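Local coordinates for putative glycosyltransferase (Mannosyltransferase) involved in glycosylating the PBCV-1 major capsid protein (Paramecium bursaria Chlorella virus 1, PDB 2P6W), which is the manganese-binding N-terminal domain of a viral enzyme that probably transfers sugar from a nucleotide-sugar donor during glycosylation of the major capsid protein, at residues R59-I62 with I63-A67; S12-P16 with K17-Y21. One frame throughout, in Å; residues are numbered along the deposited sequence.

Contact 1 (R59-I62 with I63-A67); sequences RSWI and IQQAA
W61 and Q65, one helical turn apart, meet on the outer flank of helix 59-69. The methylene CG of Q65 sits over one face of the indole, 4.2 Å from the centroid of the W61 six-membered ring and 24° off its normal, a CH-pi contact. CG stands beside the backbone N (chi1 -63°) and the chain then bends at chi2, which carries the amide past the CH2 rim of the indole. There Q65 NE2 comes to 3.5 Å from W61 CH2, with amide and indole planes 39° apart. The same NE2 is hydrogen-bonded to E43, which also touches W61, so the glutamine bridges the indole and strand 39-43. This flank is only partly buried, and Q64 beside it is exposed.

On the inner side the helix is packed much more closely. I63 N donates to R59 O at 3.1 Å, and A66 N to I62 O at 3.0 Å in a straighter bond. I63 directs CG2 into the space between its own N and carbonyl carbon, which lays this methyl against S60 O at 3.4 Å. From there I63 reaches F76 and V127 of the central sheet and L132 and E135 of helix 132-140, while I62 rests on W78. E135 also accepts a hydrogen bond from S60 OG.

At the helix start R59 extends away from this packing, its NE bonded to H56 O and its NH1 in a salt bridge with D80, a manganese ligand. R59 contacts UDP-glucose in a complex of this protein, though no nucleotide sugar is bound here; a helix packed on the sheet of a domain assigned to the GT-A clan thus brings it up to the manganese-centred donor site.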
ATOM      1  N   ARG A  59      -6.430   6.476  -0.685  1.00 22.19           N
ATOM      2  CA  ARG A  59      -5.329   6.111   0.220  1.00 21.81           C
ATOM      3  C   ARG A  59      -4.618   7.343   0.829  1.00 22.07           C
ATOM      4  O   ARG A  59      -4.159   7.301   1.973  1.00 22.65           O
ATOM      5  CB  ARG A  59      -4.325   5.232  -0.505  1.00 21.74           C
ATOM      6  CG  ARG A  59      -3.633   5.919  -1.643  1.00 21.35           C
ATOM      7  CD  ARG A  59      -2.940   4.882  -2.540  1.00 22.71           C
ATOM      8  NE  ARG A  59      -3.950   4.199  -3.337  1.00 22.08           N
ATOM      9  CZ  ARG A  59      -3.752   3.062  -3.990  1.00 26.73           C
ATOM     10  NH1 ARG A  59      -2.570   2.465  -3.936  1.00 24.80           N
ATOM     11  NH2 ARG A  59      -4.746   2.516  -4.687  1.00 25.40           N
ATOM     12  N   SER A  60      -4.535   8.432   0.063  1.00 21.46           N
ATOM     13  CA  SER A  60      -3.851   9.643   0.528  1.00 22.21           C
ATOM     14  C   SER A  60      -4.730  10.487   1.457  1.00 22.88           C
ATOM     15  O   SER A  60      -4.257  11.449   2.087  1.00 23.22           O
ATOM     16  CB  SER A  60      -3.355  10.472  -0.660  1.00 22.31           C
ATOM     17  OG  SER A  60      -2.408   9.735  -1.408  1.00 23.38           O
ATOM     18  N   TRP A  61      -6.018  10.139   1.515  1.00 22.54           N
ATOM     19  CA  TRP A  61      -6.928  10.691   2.511  1.00 23.06           C
ATOM     20  C   TRP A  61      -6.920   9.809   3.766  1.00 22.76           C
ATOM     21  O   TRP A  61      -6.869  10.321   4.895  1.00 23.51           O
ATOM     22  CB  TRP A  61      -8.336  10.810   1.920  1.00 23.24           C
ATOM     23  CG  TRP A  61      -9.376  11.375   2.856  1.00 23.02           C
ATOM     24  CD1 TRP A  61      -9.658  12.686   3.069  1.00 24.17           C
ATOM     25  CD2 TRP A  61     -10.277  10.625   3.676  1.00 23.54           C
ATOM     26  NE1 TRP A  61     -10.678  12.809   3.989  1.00 23.99           N
ATOM     27  CE2 TRP A  61     -11.064  11.556   4.385  1.00 25.16           C
ATOM     28  CE3 TRP A  61     -10.464   9.251   3.922  1.00 24.48           C
ATOM     29  CZ2 TRP A  61     -12.053  11.163   5.293  1.00 24.80           C
ATOM     30  CZ3 TRP A  61     -11.457   8.865   4.817  1.00 23.17           C
ATOM     31  CH2 TRP A  61     -12.231   9.823   5.499  1.00 23.24           C
ATOM     32  N   ILE A  62      -6.954   8.489   3.563  1.00 22.76           N
ATOM     33  CA  ILE A  62      -6.945   7.519   4.683  1.00 22.64           C
ATOM     34  C   ILE A  62      -5.682   7.641   5.547  1.00 23.35           C
ATOM     35  O   ILE A  62      -5.728   7.448   6.772  1.00 23.18           O
ATOM     36  CB  ILE A  62      -7.157   6.062   4.197  1.00 22.48           C
ATOM     37  CG1 ILE A  62      -8.503   5.930   3.484  1.00 22.84           C
ATOM     38  CG2 ILE A  62      -7.037   5.022   5.361  1.00 22.98           C
ATOM     39  CD1 ILE A  62      -8.619   4.638   2.708  1.00 23.86           C
ATOM     40  N   ILE A  63      -4.544   7.983   4.940  1.00 22.92           N
ATOM     41  CA  ILE A  63      -3.340   8.192   5.743  1.00 22.97           C
ATOM     42  C   ILE A  63      -3.512   9.246   6.864  1.00 23.24           C
ATOM     43  O   ILE A  63      -2.966   9.060   7.958  1.00 23.14           O
ATOM     44  CB  ILE A  63      -2.086   8.428   4.859  1.00 22.55           C
ATOM     45  CG1 ILE A  63      -0.813   8.156   5.669  1.00 22.90           C
ATOM     46  CG2 ILE A  63      -2.129   9.808   4.190  1.00 23.51           C
ATOM     47  CD1 ILE A  63       0.448   8.186   4.836  1.00 24.34           C
ATOM     48  N   GLN A  64      -4.254  10.335   6.622  1.00 23.37           N
ATOM     49  CA  GLN A  64      -4.513  11.306   7.684  1.00 24.02           C
ATOM     50  C   GLN A  64      -5.334  10.679   8.822  1.00 23.44           C
ATOM     51  O   GLN A  64      -5.108  10.970   9.987  1.00 23.61           O
ATOM     52  CB  GLN A  64      -5.153  12.628   7.178  1.00 24.42           C
ATOM     53  CG  GLN A  64      -5.433  13.594   8.375  1.00 26.42           C
ATOM     54  CD  GLN A  64      -5.845  15.030   8.046  1.00 26.50           C
ATOM     55  OE1 GLN A  64      -6.470  15.347   6.996  1.00 27.86           O
ATOM     56  NE2 GLN A  64      -5.537  15.910   8.982  1.00 24.35           N
ATOM     57  N   GLN A  65      -6.270   9.801   8.471  1.00 22.45           N
ATOM     58  CA  GLN A  65      -7.059   9.079   9.471  1.00 21.73           C
ATOM     59  C   GLN A  65      -6.130   8.288  10.375  1.00 21.56           C
ATOM     60  O   GLN A  65      -6.270   8.313  11.607  1.00 22.31           O
ATOM     61  CB  GLN A  65      -8.019   8.095   8.803  1.00 21.19           C
ATOM     62  CG  GLN A  65      -9.082   8.704   7.893  1.00 20.13           C
ATOM     63  CD  GLN A  65     -10.222   9.325   8.674  1.00 21.39           C
ATOM     64  OE1 GLN A  65     -10.064  10.385   9.279  1.00 23.75           O
ATOM     65  NE2 GLN A  65     -11.374   8.674   8.668  1.00 21.23           N
ATOM     66  N   ALA A  66      -5.187   7.584   9.742  1.00 21.79           N
ATOM     67  CA  ALA A  66      -4.204   6.767  10.476  1.00 21.79           C
ATOM     68  C   ALA A  66      -3.285   7.610  11.357  1.00 22.71           C
ATOM     69  O   ALA A  66      -2.948   7.216  12.475  1.00 23.36           O
ATOM     70  CB  ALA A  66      -3.380   5.940   9.500  1.00 22.36           C
ATOM     71  N   ALA A  67      -2.861   8.757  10.840  1.00 22.60           N
ATOM     72  CA  ALA A  67      -2.005   9.669  11.598  1.00 23.17           C
ATOM     73  C   ALA A  67      -2.725  10.230  12.814  1.00 23.25           C
ATOM     74  O   ALA A  67      -2.118  10.391  13.877  1.00 24.46           O
ATOM     75  CB  ALA A  67      -1.518  10.811  10.707  1.00 23.11           C
TER

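Contact 2 (S12-P16 with K17-Y21); sequences SGHFP and KETIY
H14 and T19 face each other across the bend that links strand 8-13 to helix 20-36. With CG opposite the backbone N (chi1 -162°), the imidazole reaches T19, its NE2 within 3.6 Å of T19 CB and the two side chains crossing at about a right angle. Water 1, in the plane of the ring at its edge, joins H14 NE2 at 2.9 Å to T19 OG1 at 2.8 Å. The other ring nitrogen, ND1, is hydrogen-bonded to S81 OG, so the ring is held from both nitrogens. T19 places OG1 beside its own backbone N (chi1 -61°), which also sets this hydroxyl against the proline ring, 3.6 Å from P16 CD.

The backbone between them is a type I beta turn from P16 to T19, entered through a cis peptide bond before P16 and closed by a weak hydrogen bond from T19 N to P16 O. Water 2 reinforces it by donating to both P16 O and T19 O. In this GT-A-type domain the turn follows the first strand of a beta-alpha-beta unit, where G13 and F15 contact UDP in complexes of this protein; P16 CB lies over the centre of one face of the F15 ring.

Within the turn, E18 bends at chi2 and brings OE1 to 3.5 Å from P16 CB. Its OE2 is met on the syn side but 33° out of the carboxylate plane by K17 NZ at 2.7 Å, a salt bridge reached by the lysine through a final bend at chi4. Y21, at the start of the helix, runs its side chain across that of H14, the two rings meeting obliquely: its OH approaches H14 CE1, and the same hydroxyl makes a weak hydrogen bond with R204, another UDP contact in those complexes.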
ATOM      1  N   SER A  12      -5.107   0.385   5.628  1.00 20.91           N
ATOM      2  CA  SER A  12      -5.795  -0.076   4.435  1.00 20.63           C
ATOM      3  C   SER A  12      -7.245   0.303   4.589  1.00 20.90           C
ATOM      4  O   SER A  12      -7.602   1.082   5.498  1.00 20.42           O
ATOM      5  CB  SER A  12      -5.653  -1.595   4.285  1.00 21.04           C
ATOM      6  OG  SER A  12      -6.115  -2.053   3.013  1.00 20.28           O
ATOM      7  N   GLY A  13      -8.091  -0.255   3.732  1.00 20.80           N
ATOM      8  CA  GLY A  13      -9.527  -0.012   3.855  1.00 21.25           C
ATOM      9  C   GLY A  13     -10.251  -0.693   2.735  1.00 21.86           C
ATOM     10  O   GLY A  13      -9.636  -1.047   1.725  1.00 22.90           O
ATOM     11  N   HIS A  14     -11.557  -0.889   2.920  1.00 21.80           N
ATOM     12  CA  HIS A  14     -12.410  -1.444   1.869  1.00 21.78           C
ATOM     13  C   HIS A  14     -13.857  -1.180   2.199  1.00 21.39           C
ATOM     14  O   HIS A  14     -14.244  -1.197   3.362  1.00 22.27           O
ATOM     15  CB  HIS A  14     -12.223  -2.946   1.688  1.00 21.96           C
ATOM     16  CG  HIS A  14     -12.746  -3.442   0.375  1.00 22.75           C
ATOM     17  ND1 HIS A  14     -11.984  -3.448  -0.775  1.00 23.76           N
ATOM     18  CD2 HIS A  14     -13.975  -3.891   0.015  1.00 24.20           C
ATOM     19  CE1 HIS A  14     -12.710  -3.907  -1.779  1.00 24.46           C
ATOM     20  NE2 HIS A  14     -13.926  -4.173  -1.328  1.00 23.15           N
ATOM     21  N   PHE A  15     -14.635  -0.937   1.158  1.00 21.83           N
ATOM     22  CA  PHE A  15     -16.087  -0.913   1.246  1.00 22.25           C
ATOM     23  C   PHE A  15     -16.633  -1.601  -0.012  1.00 22.60           C
ATOM     24  O   PHE A  15     -16.135  -1.339  -1.109  1.00 22.99           O
ATOM     25  CB  PHE A  15     -16.589   0.529   1.295  1.00 22.62           C
ATOM     26  CG  PHE A  15     -18.077   0.643   1.436  1.00 23.44           C
ATOM     27  CD1 PHE A  15     -18.888   0.712   0.302  1.00 23.67           C
ATOM     28  CD2 PHE A  15     -18.666   0.678   2.688  1.00 22.67           C
ATOM     29  CE1 PHE A  15     -20.281   0.809   0.418  1.00 24.05           C
ATOM     30  CE2 PHE A  15     -20.061   0.781   2.815  1.00 24.40           C
ATOM     31  CZ  PHE A  15     -20.856   0.846   1.673  1.00 24.13           C
ATOM     32  N   PRO A  16     -17.673  -2.468   0.132  1.00 22.67           N
ATOM     33  CA  PRO A  16     -18.454  -2.859   1.311  1.00 23.32           C
ATOM     34  C   PRO A  16     -17.923  -4.080   2.069  1.00 23.64           C
ATOM     35  O   PRO A  16     -16.992  -4.773   1.598  1.00 23.40           O
ATOM     36  CB  PRO A  16     -19.818  -3.202   0.704  1.00 23.04           C
ATOM     37  CG  PRO A  16     -19.435  -3.859  -0.626  1.00 22.88           C
ATOM     38  CD  PRO A  16     -18.171  -3.142  -1.083  1.00 22.68           C
ATOM     39  N   LYS A  17     -18.533  -4.363   3.225  1.00 23.94           N
ATOM     40  CA  LYS A  17     -18.062  -5.466   4.058  1.00 24.93           C
ATOM     41  C   LYS A  17     -18.399  -6.823   3.450  1.00 24.25           C
ATOM     42  O   LYS A  17     -17.866  -7.845   3.895  1.00 24.63           O
ATOM     43  CB  LYS A  17     -18.606  -5.362   5.482  1.00 25.30           C
ATOM     44  CG  LYS A  17     -20.115  -5.530   5.591  1.00 28.24           C
ATOM     45  CD  LYS A  17     -20.574  -5.353   7.035  1.00 31.08           C
ATOM     46  CE  LYS A  17     -22.099  -5.249   7.134  1.00 33.86           C
ATOM     47  NZ  LYS A  17     -22.790  -6.345   6.427  1.00 33.84           N
ATOM     48  N   GLU A  18     -19.278  -6.827   2.440  1.00 24.18           N
ATOM     49  CA  GLU A  18     -19.700  -8.074   1.779  1.00 23.51           C
ATOM     50  C   GLU A  18     -18.613  -8.683   0.883  1.00 23.45           C
ATOM     51  O   GLU A  18     -18.738  -9.833   0.435  1.00 23.02           O
ATOM     52  CB  GLU A  18     -20.988  -7.859   0.960  1.00 23.64           C
ATOM     53  CG  GLU A  18     -22.271  -7.829   1.800  1.00 25.20           C
ATOM     54  CD  GLU A  18     -22.425  -6.565   2.637  1.00 25.82           C
ATOM     55  OE1 GLU A  18     -21.947  -5.499   2.200  1.00 26.42           O
ATOM     56  OE2 GLU A  18     -23.053  -6.636   3.724  1.00 28.55           O
ATOM     57  N   THR A  19     -17.563  -7.908   0.608  1.00 22.56           N
ATOM     58  CA  THR A  19     -16.520  -8.371  -0.280  1.00 22.80           C
ATOM     59  C   THR A  19     -15.616  -9.288   0.517  1.00 22.40           C
ATOM     60  O   THR A  19     -14.860  -8.834   1.372  1.00 22.58           O
ATOM     61  CB  THR A  19     -15.761  -7.195  -0.901  1.00 22.48           C
ATOM     62  OG1 THR A  19     -16.697  -6.406  -1.656  1.00 25.13           O
ATOM     63  CG2 THR A  19     -14.692  -7.709  -1.826  1.00 22.32           C
ATOM     64  N   ILE A  20     -15.744 -10.591   0.254  1.00 21.91           N
ATOM     65  CA  ILE A  20     -15.090 -11.609   1.070  1.00 21.88           C
ATOM     66  C   ILE A  20     -13.565 -11.540   1.041  1.00 21.85           C
ATOM     67  O   ILE A  20     -12.934 -11.568   2.096  1.00 22.16           O
ATOM     68  CB  ILE A  20     -15.622 -13.022   0.742  1.00 22.27           C
ATOM     69  CG1 ILE A  20     -17.102 -13.109   1.110  1.00 21.91           C
ATOM     70  CG2 ILE A  20     -14.828 -14.117   1.473  1.00 21.77           C
ATOM     71  CD1 ILE A  20     -17.438 -12.670   2.560  1.00 27.65           C
ATOM     72  N   TYR A  21     -12.966 -11.406  -0.142  1.00 21.43           N
ATOM     73  CA  TYR A  21     -11.495 -11.401  -0.172  1.00 21.32           C
ATOM     74  C   TYR A  21     -10.915 -10.293   0.696  1.00 21.72           C
ATOM     75  O   TYR A  21      -9.880 -10.485   1.335  1.00 22.05           O
ATOM     76  CB  TYR A  21     -10.935 -11.312  -1.585  1.00 22.06           C
ATOM     77  CG  TYR A  21     -10.960  -9.944  -2.212  1.00 20.49           C
ATOM     78  CD1 TYR A  21      -9.964  -8.983  -1.921  1.00 20.72           C
ATOM     79  CD2 TYR A  21     -11.950  -9.609  -3.132  1.00 22.17           C
ATOM     80  CE1 TYR A  21      -9.985  -7.713  -2.499  1.00 18.85           C
ATOM     81  CE2 TYR A  21     -11.971  -8.355  -3.732  1.00 21.29           C
ATOM     82  CZ  TYR A  21     -10.985  -7.412  -3.420  1.00 21.10           C
ATOM     83  OH  TYR A  21     -11.024  -6.177  -4.041  1.00 22.30           O
TER
HETATM   84  O   HOH W   1     -15.532  -4.827  -3.696  1.00 29.01           O
HETATM   85  O   HOH W   2     -14.934  -6.325   2.686  1.00 21.96           O

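In the fold
Contact 2 comes first along the chain, at the exit of strand 8-13 and the entry to helix 20-36; contact 1 follows within helix 59-69, their centres about 17 Å apart. The main mixed sheet connects them: strand 8-13 lies between strands 39-43 and 75-79, and helix 59-69 packs on both of these neighbours. The two touch directly where I62 CG2 lies 4.0 Å from S12 O. Both reach the donor site: residues 12-16 supply G13 and F15, seen binding UDP, while helix 59-69 supplies R59, which pairs with the manganese ligand D80. Two parts of one domain, separated by most of helix 20-36, strand 39-43 and helix 52-57, thus border the same nucleotide-sugar pocket.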